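Long-range contacts in sulfoquinovosidase (Escherichia coli, PDB 5AEE), which hydrolyses sulfoquinovosyl diacylglycerides and simpler sulfoquinovosides to sulfoquinovose, and so probably lets the bacterium use plant sulfolipid headgroups for carbon and sulfur: residues A[147-152]-A[200-205]; A[139-144]-A[205-210]. The protein carries 1 engineered substitution. All coordinates share one frame; numbering follows the deposited sequence.

Contact 1 of 2, residues A[147-152]-A[200-205]; sequences PLWTSE and SCYMNF. With NSQ (4-nitrophenyl alpha-D-6-sulfoquinovoside), chain E.
P147 and N204 face each other as an antiparallel, non-hydrogen-bonded pair, their CA atoms 4.1 Å apart. Strands 145-148 and 203-209 meet here, in the galactose mutarotase-like β-domain of this GH31 enzyme. L148 N donates to M203 O at 2.8 Å. Beyond this pair the chains diverge, and a water bridges L148 O and C201 O, donating to both. P147 and Y202 lie side by side, with P147 CB 3.4 Å from Y202 OH. W149 CE3 lies at the edge of the Y202 ring, near its plane, and 3.8 Å from Y202 CB. With chi1 at 179°, the Y202 side chain runs beside P147 and crosses that of W149. An alanine here would keep CB but is likely to open a gap beside P147 and W149 CE3. W149 also stacks on H426. The segment then runs on to E152 of the ligand pocket, where OE1 pairs with R455 and comes 3.2 Å from NSQ C27. On the L148 side of the strands, L148 and F205 make a CH-π contact: L148 CD1 sits over the centre of one F205 face, 3.7 Å from the centroid and 7° off the ring normal.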
ATOM      1  N   PRO A 147      11.383 -10.498   0.896  1.00 27.64           N
ATOM      2  CA  PRO A 147      12.205  -9.390   1.359  1.00 26.88           C
ATOM      3  C   PRO A 147      11.278  -8.185   1.611  1.00 27.04           C
ATOM      4  O   PRO A 147      10.348  -8.015   0.866  1.00 25.44           O
ATOM      5  CB  PRO A 147      13.110  -9.101   0.156  1.00 29.38           C
ATOM      6  CG  PRO A 147      13.205 -10.373  -0.600  1.00 30.46           C
ATOM      7  CD  PRO A 147      11.865 -11.035  -0.398  1.00 30.33           C
ATOM      8  N   LEU A 148      11.497  -7.467   2.691  1.00 24.95           N
ATOM      9  CA  LEU A 148      10.643  -6.355   3.113  1.00 25.12           C
ATOM     10  C   LEU A 148      11.515  -5.101   3.215  1.00 27.26           C
ATOM     11  O   LEU A 148      12.168  -4.828   4.237  1.00 26.49           O
ATOM     12  CB  LEU A 148      10.005  -6.658   4.456  1.00 23.83           C
ATOM     13  CG  LEU A 148       9.109  -7.918   4.510  1.00 24.38           C
ATOM     14  CD1 LEU A 148       8.599  -8.178   5.916  1.00 24.26           C
ATOM     15  CD2 LEU A 148       7.964  -7.867   3.529  1.00 27.37           C
ATOM     16  N   TRP A 149      11.547  -4.377   2.099  1.00 26.89           N
ATOM     17  CA  TRP A 149      12.375  -3.192   1.975  1.00 25.30           C
ATOM     18  C   TRP A 149      11.631  -2.254   1.104  1.00 24.46           C
ATOM     19  O   TRP A 149      11.433  -2.564  -0.057  1.00 24.68           O
ATOM     20  CB  TRP A 149      13.745  -3.521   1.378  1.00 27.76           C
ATOM     21  CG  TRP A 149      14.720  -2.336   1.397  1.00 27.39           C
ATOM     22  CD1 TRP A 149      15.021  -1.544   0.334  1.00 28.60           C
ATOM     23  CD2 TRP A 149      15.493  -1.829   2.500  1.00 27.26           C
ATOM     24  NE1 TRP A 149      15.901  -0.595   0.704  1.00 28.16           N
ATOM     25  CE2 TRP A 149      16.240  -0.752   2.010  1.00 26.84           C
ATOM     26  CE3 TRP A 149      15.645  -2.198   3.843  1.00 26.01           C
ATOM     27  CZ2 TRP A 149      17.158  -0.032   2.795  1.00 27.76           C
ATOM     28  CZ3 TRP A 149      16.532  -1.477   4.634  1.00 26.99           C
ATOM     29  CH2 TRP A 149      17.280  -0.388   4.120  1.00 28.89           C
ATOM     30  N   THR A 150      11.180  -1.099   1.635  1.00 23.38           N
ATOM     31  CA  THR A 150      10.421  -0.271   0.785  1.00 21.76           C
ATOM     32  C   THR A 150      11.279   0.231  -0.364  1.00 23.25           C
ATOM     33  O   THR A 150      12.424   0.662  -0.174  1.00 23.93           O
ATOM     34  CB  THR A 150       9.697   0.891   1.519  1.00 21.32           C
ATOM     35  OG1 THR A 150       8.872   1.581   0.582  1.00 26.54           O
ATOM     36  CG2 THR A 150      10.637   1.858   2.127  1.00 27.66           C
ATOM     37  N   SER A 151      10.731   0.254  -1.555  1.00 22.60           N
ATOM     38  CA  SER A 151      11.461   0.804  -2.651  1.00 23.05           C
ATOM     39  C   SER A 151      10.481   1.161  -3.742  1.00 23.72           C
ATOM     40  O   SER A 151       9.253   1.007  -3.580  1.00 25.45           O
ATOM     41  CB  SER A 151      12.449  -0.288  -3.235  1.00 27.18           C
ATOM     42  OG  SER A 151      11.754  -1.353  -3.882  1.00 27.81           O
ATOM     43  N   GLU A 152      11.016   1.566  -4.906  1.00 26.39           N
ATOM     44  CA  GLU A 152      10.177   1.552  -6.124  1.00 24.23           C
ATOM     45  C   GLU A 152       9.642   0.177  -6.396  1.00 25.42           C
ATOM     46  O   GLU A 152      10.246  -0.856  -6.129  1.00 26.35           O
ATOM     47  CB  GLU A 152      10.878   2.051  -7.383  1.00 26.13           C
ATOM     48  CG  GLU A 152      11.533   3.408  -7.286  1.00 29.06           C
ATOM     49  CD  GLU A 152      10.617   4.486  -6.696  1.00 32.75           C
ATOM     50  OE1 GLU A 152       9.551   4.747  -7.288  1.00 33.64           O
ATOM     51  OE2 GLU A 152      10.964   5.019  -5.589  1.00 36.59           O
ATOM     52  N   SER A 200      12.026  -2.134  12.019  1.00 28.46           N
ATOM     53  CA  SER A 200      12.002  -1.604  10.673  1.00 29.64           C
ATOM     54  C   SER A 200      13.304  -1.789   9.947  1.00 31.65           C
ATOM     55  O   SER A 200      13.465  -1.195   8.881  1.00 32.78           O
ATOM     56  CB  SER A 200      11.593  -0.111  10.733  1.00 29.24           C
ATOM     57  OG  SER A 200      12.656   0.678  11.290  1.00 30.08           O
ATOM     58  N   CYS A 201      14.178  -2.707  10.416  1.00 27.86           N
ATOM     59  CA  CYS A 201      15.409  -3.021   9.702  1.00 27.01           C
ATOM     60  C   CYS A 201      15.006  -3.837   8.483  1.00 28.21           C
ATOM     61  O   CYS A 201      13.865  -4.342   8.418  1.00 30.13           O
ATOM     62  CB  CYS A 201      16.324  -3.894  10.569  1.00 27.62           C
ATOM     63  SG  CYS A 201      15.378  -5.328  11.196  1.00 28.97           S
ATOM     64  N   TYR A 202      15.934  -4.055   7.542  1.00 27.77           N
ATOM     65  CA  TYR A 202      15.690  -5.091   6.499  1.00 28.31           C
ATOM     66  C   TYR A 202      15.283  -6.418   7.163  1.00 31.70           C
ATOM     67  O   TYR A 202      15.841  -6.799   8.194  1.00 30.34           O
ATOM     68  CB  TYR A 202      16.911  -5.302   5.634  1.00 27.78           C
ATOM     69  CG  TYR A 202      16.694  -6.345   4.609  1.00 27.20           C
ATOM     70  CD1 TYR A 202      16.101  -6.044   3.383  1.00 30.46           C
ATOM     71  CD2 TYR A 202      17.069  -7.664   4.849  1.00 26.80           C
ATOM     72  CE1 TYR A 202      15.875  -7.039   2.437  1.00 33.18           C
ATOM     73  CE2 TYR A 202      16.854  -8.642   3.936  1.00 29.08           C
ATOM     74  CZ  TYR A 202      16.279  -8.347   2.733  1.00 30.88           C
ATOM     75  OH  TYR A 202      16.083  -9.386   1.878  1.00 33.17           O
ATOM     76  N   MET A 203      14.266  -7.056   6.592  1.00 28.47           N
ATOM     77  CA  MET A 203      13.764  -8.366   6.993  1.00 28.77           C
ATOM     78  C   MET A 203      13.373  -9.151   5.770  1.00 28.86           C
ATOM     79  O   MET A 203      13.016  -8.593   4.759  1.00 28.40           O
ATOM     80  CB  MET A 203      12.539  -8.208   7.850  1.00 29.39           C
ATOM     81  CG  MET A 203      12.831  -7.645   9.210  1.00 31.88           C
ATOM     82  SD  MET A 203      11.358  -7.457  10.197  1.00 33.26           S
ATOM     83  CE  MET A 203      10.925  -5.734   9.950  1.00 34.56           C
ATOM     84  N   ASN A 204      13.485 -10.460   5.849  1.00 28.84           N
ATOM     85  CA  ASN A 204      13.003 -11.324   4.841  1.00 28.67           C
ATOM     86  C   ASN A 204      12.044 -12.304   5.535  1.00 31.28           C
ATOM     87  O   ASN A 204      12.468 -13.060   6.384  1.00 26.27           O
ATOM     88  CB  ASN A 204      14.175 -12.063   4.205  1.00 33.46           C
ATOM     89  CG  ASN A 204      13.765 -12.879   3.026  1.00 36.48           C
ATOM     90  OD1 ASN A 204      12.675 -13.442   2.983  1.00 37.71           O
ATOM     91  ND2 ASN A 204      14.659 -12.980   2.066  1.00 41.45           N
ATOM     92  N   PHE A 205      10.761 -12.287   5.142  1.00 27.33           N
ATOM     93  CA  PHE A 205       9.779 -13.266   5.640  1.00 29.90           C
ATOM     94  C   PHE A 205       9.625 -14.403   4.676  1.00 26.61           C
ATOM     95  O   PHE A 205       9.110 -14.224   3.565  1.00 26.00           O
ATOM     96  CB  PHE A 205       8.439 -12.623   5.890  1.00 29.64           C
ATOM     97  CG  PHE A 205       8.364 -11.823   7.149  1.00 31.57           C
ATOM     98  CD1 PHE A 205       9.503 -11.388   7.832  1.00 33.11           C
ATOM     99  CD2 PHE A 205       7.118 -11.418   7.621  1.00 31.99           C
ATOM    100  CE1 PHE A 205       9.378 -10.635   8.965  1.00 32.30           C
ATOM    101  CE2 PHE A 205       6.996 -10.664   8.776  1.00 29.53           C
ATOM    102  CZ  PHE A 205       8.115 -10.263   9.433  1.00 29.23           C
TER
HETATM  103  O12 NSQ E1681       7.668  12.235  -9.669  1.00 24.72           O
HETATM  104  S10 NSQ E1681       6.661  13.011 -10.431  1.00 25.37           S
HETATM  105  O13 NSQ E1681       6.639  14.479 -10.242  1.00 25.85           O
HETATM  106  O11 NSQ E1681       6.764  12.605 -11.832  1.00 23.56           O
HETATM  107  C6  NSQ E1681       5.089  12.561  -9.893  1.00 25.59           C
HETATM  108  C5  NSQ E1681       4.718  11.094 -10.058  1.00 25.03           C
HETATM  109  O5  NSQ E1681       5.449  10.422  -8.982  1.00 23.14           O
HETATM  110  C1  NSQ E1681       5.134   9.086  -8.732  1.00 27.15           C
HETATM  111  C2  NSQ E1681       3.612   8.881  -8.571  1.00 25.96           C
HETATM  112  O2  NSQ E1681       3.425   7.518  -8.303  1.00 23.30           O
HETATM  113  C3  NSQ E1681       2.912   9.398  -9.809  1.00 24.84           C
HETATM  114  O3  NSQ E1681       1.513   9.223  -9.751  1.00 25.41           O
HETATM  115  C4  NSQ E1681       3.196  10.867 -10.016  1.00 26.12           C
HETATM  116  O4  NSQ E1681       2.572  11.290 -11.266  1.00 25.75           O
HETATM  117  O1  NSQ E1681       5.639   8.390  -9.871  1.00 31.37           O
HETATM  118  C25 NSQ E1681       6.965   8.219  -9.934  1.00 32.64           C
HETATM  119  C26 NSQ E1681       7.617   7.501  -8.919  1.00 32.08           C
HETATM  120  C27 NSQ E1681       8.976   7.399  -8.973  1.00 33.42           C
HETATM  121  C28 NSQ E1681       9.672   7.932 -10.052  1.00 33.94           C
HETATM  122  N32 NSQ E1681      11.078   7.845 -10.036  1.00 45.13           N
HETATM  123  O33 NSQ E1681      11.741   8.633 -10.772  1.00 47.76           O
HETATM  124  O34 NSQ E1681      11.665   7.126  -9.155  1.00 48.37           O
HETATM  125  C29 NSQ E1681       8.994   8.656 -11.029  1.00 34.77           C
HETATM  126  C30 NSQ E1681       7.619   8.797 -10.976  1.00 32.78           C
HETATM  127  O   HOH W   1      11.533  -4.791   7.064  1.00 32.57           O

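Contact 2 of 2, residues A[139-144]-A[205-210]; sequences FDLRGK and FDFSAP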
ATOM      1  N   PHE A 139      -1.123 -12.608  -3.391  1.00 29.99           N
ATOM      2  CA  PHE A 139      -1.904 -12.323  -2.204  1.00 29.24           C
ATOM      3  C   PHE A 139      -1.591 -13.426  -1.182  1.00 30.09           C
ATOM      4  O   PHE A 139      -0.955 -13.171  -0.155  1.00 27.33           O
ATOM      5  CB  PHE A 139      -3.399 -12.202  -2.564  1.00 29.10           C
ATOM      6  CG  PHE A 139      -4.317 -12.039  -1.371  1.00 28.55           C
ATOM      7  CD1 PHE A 139      -3.997 -11.180  -0.309  1.00 29.71           C
ATOM      8  CD2 PHE A 139      -5.502 -12.764  -1.287  1.00 28.40           C
ATOM      9  CE1 PHE A 139      -4.809 -11.062   0.826  1.00 26.91           C
ATOM     10  CE2 PHE A 139      -6.331 -12.647  -0.156  1.00 26.40           C
ATOM     11  CZ  PHE A 139      -5.996 -11.793   0.909  1.00 26.52           C
ATOM     12  N   ASP A 140      -2.003 -14.660  -1.456  1.00 29.24           N
ATOM     13  CA  ASP A 140      -1.455 -15.771  -0.644  1.00 31.58           C
ATOM     14  C   ASP A 140       0.048 -15.832  -0.849  1.00 29.88           C
ATOM     15  O   ASP A 140       0.489 -15.992  -1.961  1.00 30.16           O
ATOM     16  CB  ASP A 140      -2.080 -17.102  -1.014  1.00 29.36           C
ATOM     17  CG  ASP A 140      -1.581 -18.272  -0.147  1.00 30.63           C
ATOM     18  OD1 ASP A 140      -0.938 -18.137   0.932  1.00 29.07           O
ATOM     19  OD2 ASP A 140      -1.856 -19.366  -0.610  1.00 34.14           O
ATOM     20  N   LEU A 141       0.808 -15.688   0.237  1.00 25.14           N
ATOM     21  CA  LEU A 141       2.217 -15.554   0.166  1.00 26.35           C
ATOM     22  C   LEU A 141       2.892 -16.918   0.344  1.00 27.23           C
ATOM     23  O   LEU A 141       4.125 -17.011   0.235  1.00 25.59           O
ATOM     24  CB  LEU A 141       2.709 -14.621   1.247  1.00 24.64           C
ATOM     25  CG  LEU A 141       2.032 -13.220   1.286  1.00 24.33           C
ATOM     26  CD1 LEU A 141       2.595 -12.394   2.407  1.00 26.11           C
ATOM     27  CD2 LEU A 141       2.143 -12.475  -0.027  1.00 25.90           C
ATOM     28  N   ARG A 142       2.097 -17.939   0.650  1.00 26.17           N
ATOM     29  CA  ARG A 142       2.659 -19.200   1.056  1.00 26.94           C
ATOM     30  C   ARG A 142       3.400 -19.759  -0.113  1.00 26.53           C
ATOM     31  O   ARG A 142       2.921 -19.712  -1.271  1.00 27.98           O
ATOM     32  CB  ARG A 142       1.615 -20.189   1.601  1.00 28.11           C
ATOM     33  CG  ARG A 142       2.297 -21.355   2.299  1.00 28.04           C
ATOM     34  CD  ARG A 142       2.703 -20.930   3.712  1.00 30.01           C
ATOM     35  NE  ARG A 142       3.523 -21.922   4.452  1.00 31.31           N
ATOM     36  CZ  ARG A 142       3.061 -22.980   5.097  1.00 30.24           C
ATOM     37  NH1 ARG A 142       1.788 -23.307   4.991  1.00 35.15           N
ATOM     38  NH2 ARG A 142       3.914 -23.790   5.781  1.00 33.48           N
ATOM     39  N   GLY A 143       4.585 -20.233   0.183  1.00 28.62           N
ATOM     40  CA  GLY A 143       5.417 -20.939  -0.768  1.00 31.51           C
ATOM     41  C   GLY A 143       6.570 -20.071  -1.270  1.00 32.46           C
ATOM     42  O   GLY A 143       7.318 -20.530  -2.080  1.00 31.20           O
ATOM     43  N   LYS A 144       6.697 -18.816  -0.827  1.00 29.32           N
ATOM     44  CA  LYS A 144       7.750 -17.924  -1.334  1.00 31.70           C
ATOM     45  C   LYS A 144       8.329 -17.105  -0.223  1.00 29.11           C
ATOM     46  O   LYS A 144       7.628 -16.849   0.732  1.00 30.58           O
ATOM     47  CB  LYS A 144       7.194 -16.908  -2.350  1.00 36.16           C
ATOM     48  CG  LYS A 144       6.503 -17.531  -3.527  1.00 41.08           C
ATOM     49  CD  LYS A 144       7.519 -18.014  -4.522  1.00 55.03           C
ATOM     50  CE  LYS A 144       7.738 -17.050  -5.700  1.00 62.77           C
ATOM     51  NZ  LYS A 144       8.827 -17.558  -6.595  1.00 62.60           N
ATOM     52  N   PHE A 205      10.761 -12.287   5.142  1.00 27.33           N
ATOM     53  CA  PHE A 205       9.779 -13.266   5.640  1.00 29.90           C
ATOM     54  C   PHE A 205       9.625 -14.403   4.676  1.00 26.61           C
ATOM     55  O   PHE A 205       9.110 -14.224   3.565  1.00 26.00           O
ATOM     56  CB  PHE A 205       8.439 -12.623   5.890  1.00 29.64           C
ATOM     57  CG  PHE A 205       8.364 -11.823   7.149  1.00 31.57           C
ATOM     58  CD1 PHE A 205       9.503 -11.388   7.832  1.00 33.11           C
ATOM     59  CD2 PHE A 205       7.118 -11.418   7.621  1.00 31.99           C
ATOM     60  CE1 PHE A 205       9.378 -10.635   8.965  1.00 32.30           C
ATOM     61  CE2 PHE A 205       6.996 -10.664   8.776  1.00 29.53           C
ATOM     62  CZ  PHE A 205       8.115 -10.263   9.433  1.00 29.23           C
ATOM     63  N   ASP A 206      10.173 -15.546   5.071  1.00 26.15           N
ATOM     64  CA  ASP A 206      10.192 -16.740   4.228  1.00 27.49           C
ATOM     65  C   ASP A 206       9.029 -17.700   4.533  1.00 28.92           C
ATOM     66  O   ASP A 206       8.980 -18.336   5.616  1.00 27.28           O
ATOM     67  CB  ASP A 206      11.485 -17.493   4.391  1.00 28.48           C
ATOM     68  CG  ASP A 206      11.692 -18.507   3.281  1.00 34.73           C
ATOM     69  OD1 ASP A 206      10.739 -18.833   2.541  1.00 35.11           O
ATOM     70  OD2 ASP A 206      12.829 -18.974   3.133  1.00 41.84           O
ATOM     71  N   PHE A 207       8.124 -17.807   3.545  1.00 25.47           N
ATOM     72  CA  PHE A 207       6.922 -18.603   3.682  1.00 29.03           C
ATOM     73  C   PHE A 207       6.974 -19.847   2.830  1.00 28.24           C
ATOM     74  O   PHE A 207       5.929 -20.472   2.534  1.00 29.34           O
ATOM     75  CB  PHE A 207       5.655 -17.784   3.399  1.00 29.31           C
ATOM     76  CG  PHE A 207       5.506 -16.612   4.325  1.00 28.21           C
ATOM     77  CD1 PHE A 207       5.337 -16.811   5.709  1.00 26.25           C
ATOM     78  CD2 PHE A 207       5.448 -15.323   3.829  1.00 27.95           C
ATOM     79  CE1 PHE A 207       5.152 -15.739   6.555  1.00 27.97           C
ATOM     80  CE2 PHE A 207       5.312 -14.252   4.691  1.00 31.10           C
ATOM     81  CZ  PHE A 207       5.149 -14.458   6.062  1.00 29.98           C
ATOM     82  N   SER A 208       8.172 -20.320   2.570  1.00 28.36           N
ATOM     83  CA  SER A 208       8.243 -21.400   1.607  1.00 33.34           C
ATOM     84  C   SER A 208       8.406 -22.790   2.197  1.00 33.07           C
ATOM     85  O   SER A 208       8.176 -23.726   1.476  1.00 33.87           O
ATOM     86  CB  SER A 208       9.287 -21.111   0.542  1.00 35.36           C
ATOM     87  OG  SER A 208      10.496 -20.950   1.176  1.00 37.97           O
ATOM     88  N   ALA A 209       8.798 -22.937   3.456  1.00 29.64           N
ATOM     89  CA  ALA A 209       8.954 -24.280   4.016  1.00 31.71           C
ATOM     90  C   ALA A 209       7.571 -24.702   4.517  1.00 34.45           C
ATOM     91  O   ALA A 209       6.921 -23.923   5.221  1.00 32.04           O
ATOM     92  CB  ALA A 209       9.983 -24.302   5.147  1.00 30.26           C
ATOM     93  N   PRO A 210       7.129 -25.926   4.181  1.00 32.74           N
ATOM     94  CA  PRO A 210       5.856 -26.447   4.665  1.00 36.14           C
ATOM     95  C   PRO A 210       5.694 -26.468   6.188  1.00 32.91           C
ATOM     96  O   PRO A 210       4.596 -26.266   6.632  1.00 30.04           O
ATOM     97  CB  PRO A 210       5.835 -27.887   4.124  1.00 35.24           C
ATOM     98  CG  PRO A 210       6.718 -27.816   2.980  1.00 35.59           C
ATOM     99  CD  PRO A 210       7.830 -26.944   3.384  1.00 33.46           C
TER
HETATM  100  O   HOH W   2       6.193 -21.205   5.629  1.00 27.75           O
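F207 lies alongside L141, the two side chains pointing the same way. Its ring atom CD2 is 3.8 Å from L141 CB, and CE2 comes near L141 CD1. With chi1 at -60°, F207 CG stands anti to the carbonyl carbon, which sets the ring beside L141. The β turn from L141 to K144 is type II. G143 fits its third position, because at phi 105° a CB would press on the carbonyl O of R142. Two backbone bonds join the turn to strand 203-209. G143 N donates to F207 O at 2.7 Å, and F207 N donates to K144 O at 3.0 Å.

R142 bends at chi2 (80°), which swings its guanidinium along the end of the strand. NH2 bonds to A209 O at 3.1 Å and more weakly, at a bent angle, to P210 O. A water accepts from R142 NE and donates to A209 O. NH1 bonds to the carbonyl oxygens of D127 and Q124, so the group is gripped from two parts of the chain. Each segment has an Asx turn. D140 OD1 accepts from R142 N, while D206 OD1 takes both S208 N and S208 OG, the hydroxyl on its syn side.

The contact is structural packing in the galactose mutarotase-like β-domain, far from the substrate. L141 and F207 both pack on F146 of strand 145-148 and on strand 129-133, through C132 and I129 respectively. F207 also meets F187 and H213 edge-to-face. At the far end of 139-144, F139 packs against helix 486-495.

From the N terminus, the chain leaves strand 129-133 and makes the turn of 139-144, the first half of contact 2. It enters strand 145-148 and reaches 147-152, the first half of contact 1. Helix 162-171 and the strands of 183-197 follow before the chain returns. Residues 200-205 then close contact 1, and 205-210 close contact 2. The loop of contact 1 therefore nests inside that of contact 2, and F205 belongs to both. Their centres lie about 15 Å apart along strand 203-209, which pairs with 145-148 in contact 1 and meets the loop before it in contact 2. Contact 1 marks the end leading toward the substrate pocket, contact 2 the end beside the turn.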